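Local coordinates for ESAT-6-like protein MAB_3112 (Mycobacterium abscessus, PDB 4I0X), which is of unknown function but, as a secreted WXG100-family protein, pairs with its ESAT-6-like partner MAB_3113 in the EsxEF complex, at residues S14-M19 with K58-L63. The protein carries 4 engineered substitutions. Sequence-based numbering, arbitrary orientation.
Sequences SLADQM and KVWNAL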
loop_
_atom_site.group_PDB
_atom_site.type_symbol
_atom_site.label_atom_id
_atom_site.label_comp_id
_atom_site.label_asym_id
_atom_site.label_seq_id
_atom_site.Cartn_x
_atom_site.Cartn_y
_atom_site.Cartn_z
ATOM N N SER A 14 -12.867 4.470 -1.253
ATOM C CA SER A 14 -12.506 4.179 -2.648
ATOM C C SER A 14 -11.064 3.677 -2.763
ATOM O O SER A 14 -10.789 2.724 -3.496
ATOM C CB SER A 14 -12.701 5.422 -3.529
ATOM O OG SER A 14 -12.470 5.111 -4.890
ATOM N N LEU A 15 -10.141 4.326 -2.055
ATOM C CA LEU A 15 -8.758 3.918 -2.097
ATOM C C LEU A 15 -8.613 2.510 -1.527
ATOM O O LEU A 15 -7.861 1.720 -2.056
ATOM C CB LEU A 15 -7.889 4.907 -1.334
ATOM C CG LEU A 15 -6.401 4.554 -1.239
ATOM C CD1 LEU A 15 -5.746 4.446 -2.629
ATOM C CD2 LEU A 15 -5.688 5.618 -0.385
ATOM N N ALA A 16 -9.328 2.209 -0.436
ATOM C CA ALA A 16 -9.350 0.849 0.138
ATOM C C ALA A 16 -9.768 -0.195 -0.906
ATOM O O ALA A 16 -9.094 -1.211 -1.073
ATOM C CB ALA A 16 -10.287 0.780 1.391
ATOM N N ASP A 17 -10.867 0.062 -1.627
ATOM C CA ASP A 17 -11.335 -0.860 -2.647
ATOM C C ASP A 17 -10.277 -1.087 -3.737
ATOM O O ASP A 17 -10.031 -2.216 -4.146
ATOM C CB ASP A 17 -12.616 -0.373 -3.321
ATOM C CG ASP A 17 -13.874 -0.583 -2.456
ATOM O OD1 ASP A 17 -13.769 -1.185 -1.352
ATOM O OD2 ASP A 17 -14.962 -0.128 -2.907
ATOM N N GLN A 18 -9.646 -0.017 -4.198
ATOM C CA GLN A 18 -8.587 -0.130 -5.214
ATOM C C GLN A 18 -7.326 -0.844 -4.715
ATOM O O GLN A 18 -6.716 -1.613 -5.436
ATOM C CB GLN A 18 -8.223 1.259 -5.720
ATOM C CG GLN A 18 -9.375 1.958 -6.418
ATOM C CD GLN A 18 -9.073 3.412 -6.743
ATOM O OE1 GLN A 18 -8.394 3.715 -7.713
ATOM N NE2 GLN A 18 -9.592 4.307 -5.927
ATOM N N MET A 19 -6.941 -0.614 -3.465
ATOM C CA MET A 19 -5.769 -1.290 -2.898
ATOM C C MET A 19 -5.974 -2.769 -2.715
ATOM O O MET A 19 -5.057 -3.580 -2.957
ATOM C CB MET A 19 -5.381 -0.643 -1.580
ATOM C CG MET A 19 -4.698 0.675 -1.749
ATOM S SD MET A 19 -3.997 1.278 -0.199
ATOM C CE MET A 19 -2.872 -0.092 0.147
ATOM N N LYS A 58 -2.488 -3.940 5.981
ATOM C CA LYS A 58 -2.582 -3.024 7.103
ATOM C C LYS A 58 -3.075 -1.641 6.618
ATOM O O LYS A 58 -3.862 -0.980 7.298
ATOM C CB LYS A 58 -1.230 -2.892 7.803
ATOM C CG LYS A 58 -0.735 -4.182 8.445
ATOM C CD LYS A 58 0.574 -3.993 9.236
ATOM C CE LYS A 58 1.276 -5.341 9.413
ATOM N NZ LYS A 58 2.598 -5.270 10.096
ATOM N N VAL A 59 -2.600 -1.197 5.459
ATOM C CA VAL A 59 -3.088 0.085 4.922
ATOM C C VAL A 59 -4.604 0.024 4.642
ATOM O O VAL A 59 -5.359 0.909 5.014
ATOM C CB VAL A 59 -2.327 0.502 3.631
ATOM C CG1 VAL A 59 -3.032 1.680 2.936
ATOM C CG2 VAL A 59 -0.887 0.847 3.934
ATOM N N TRP A 60 -5.028 -1.058 4.004
ATOM C CA TRP A 60 -6.413 -1.260 3.583
ATOM C C TRP A 60 -7.303 -1.271 4.799
ATOM O O TRP A 60 -8.367 -0.674 4.797
ATOM C CB TRP A 60 -6.568 -2.618 2.843
ATOM C CG TRP A 60 -8.009 -3.029 2.600
ATOM C CD1 TRP A 60 -8.757 -2.742 1.493
ATOM C CD2 TRP A 60 -8.872 -3.744 3.483
ATOM N NE1 TRP A 60 -10.031 -3.242 1.620
ATOM C CE2 TRP A 60 -10.132 -3.858 2.838
ATOM C CE3 TRP A 60 -8.721 -4.288 4.758
ATOM C CZ2 TRP A 60 -11.215 -4.503 3.422
ATOM C CZ3 TRP A 60 -9.814 -4.934 5.338
ATOM C CH2 TRP A 60 -11.037 -5.032 4.668
ATOM N N ASN A 61 -6.854 -1.943 5.844
ATOM C CA ASN A 61 -7.587 -1.998 7.102
ATOM C C ASN A 61 -7.716 -0.653 7.782
ATOM O O ASN A 61 -8.760 -0.337 8.362
ATOM C CB ASN A 61 -6.960 -3.002 8.059
ATOM C CG ASN A 61 -7.490 -4.418 7.832
ATOM O OD1 ASN A 61 -8.634 -4.725 8.156
ATOM N ND2 ASN A 61 -6.667 -5.269 7.268
ATOM N N ALA A 62 -6.657 0.137 7.724
ATOM C CA ALA A 62 -6.679 1.454 8.356
ATOM C C ALA A 62 -7.595 2.392 7.582
ATOM O O ALA A 62 -8.348 3.152 8.188
ATOM C CB ALA A 62 -5.279 2.035 8.458
ATOM N N LEU A 63 -7.550 2.313 6.260
ATOM C CA LEU A 63 -8.427 3.109 5.394
ATOM C C LEU A 63 -9.903 2.804 5.596
ATOM O O LEU A 63 -10.702 3.689 5.693
ATOM C CB LEU A 63 -8.089 2.921 3.897
ATOM C CG LEU A 63 -6.790 3.578 3.475
ATOM C CD1 LEU A 63 -6.365 3.104 2.125
ATOM C CD2 LEU A 63 -6.893 5.112 3.501
HETATM O O HOH W 1 -12.358 -2.637 0.288
#
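Two antiparallel helical segments, 14-19 and 58-63, approach to 8.8 Å between their axes, with their directions 154° apart. The backbones come closest at Ala16, whose CA lies 5.0 Å from the CA of Trp60, consistent with its small methyl, which fits between CD1 of Trp60 and CB of Leu63.

The Met19 chain can be followed outward: CB points at the 58-63 segment and chi1 places CG anti to the carbonyl carbon, but neither atom touches that segment. Contact begins at SD, 3.3 Å from CG1 of Val59 and 3.8 Å from CD1 of Leu63, both side chains being crossed at about a right angle. A bend at chi3 (60°) brings CE onto CB and CG1 of Val59; Met19 CE and Val59 CG1 are 3.3 Å apart, tighter than usual van der Waals contact. Leu63 CD1 also meets Leu15, whose CD2 lies 3.6 Å away in an oblique crossing, so this methyl joins two facing residues.

Trp60 borders this apolar layer with its pyrrole edge. Ala16 O lies in the ring plane at that edge, 3.0 Å from CD1. Beside it, NE1 donates to a water (2.7 Å) that in turn donates to Asp17 OD1, a bridge between segments without direct hydrogen bonds. Arg20 adds a cation-pi contact to the indole.

The segments belong to helices 4-32 and 40-72, the helical hairpin characteristic of WXG100 proteins; the MAB_3113 chain covers one face of helix 40-72, its Ala68 packing on Val59 and its Glu64 on Ala62, so the buried contact lies near the chain's centre with the partner subunit against it.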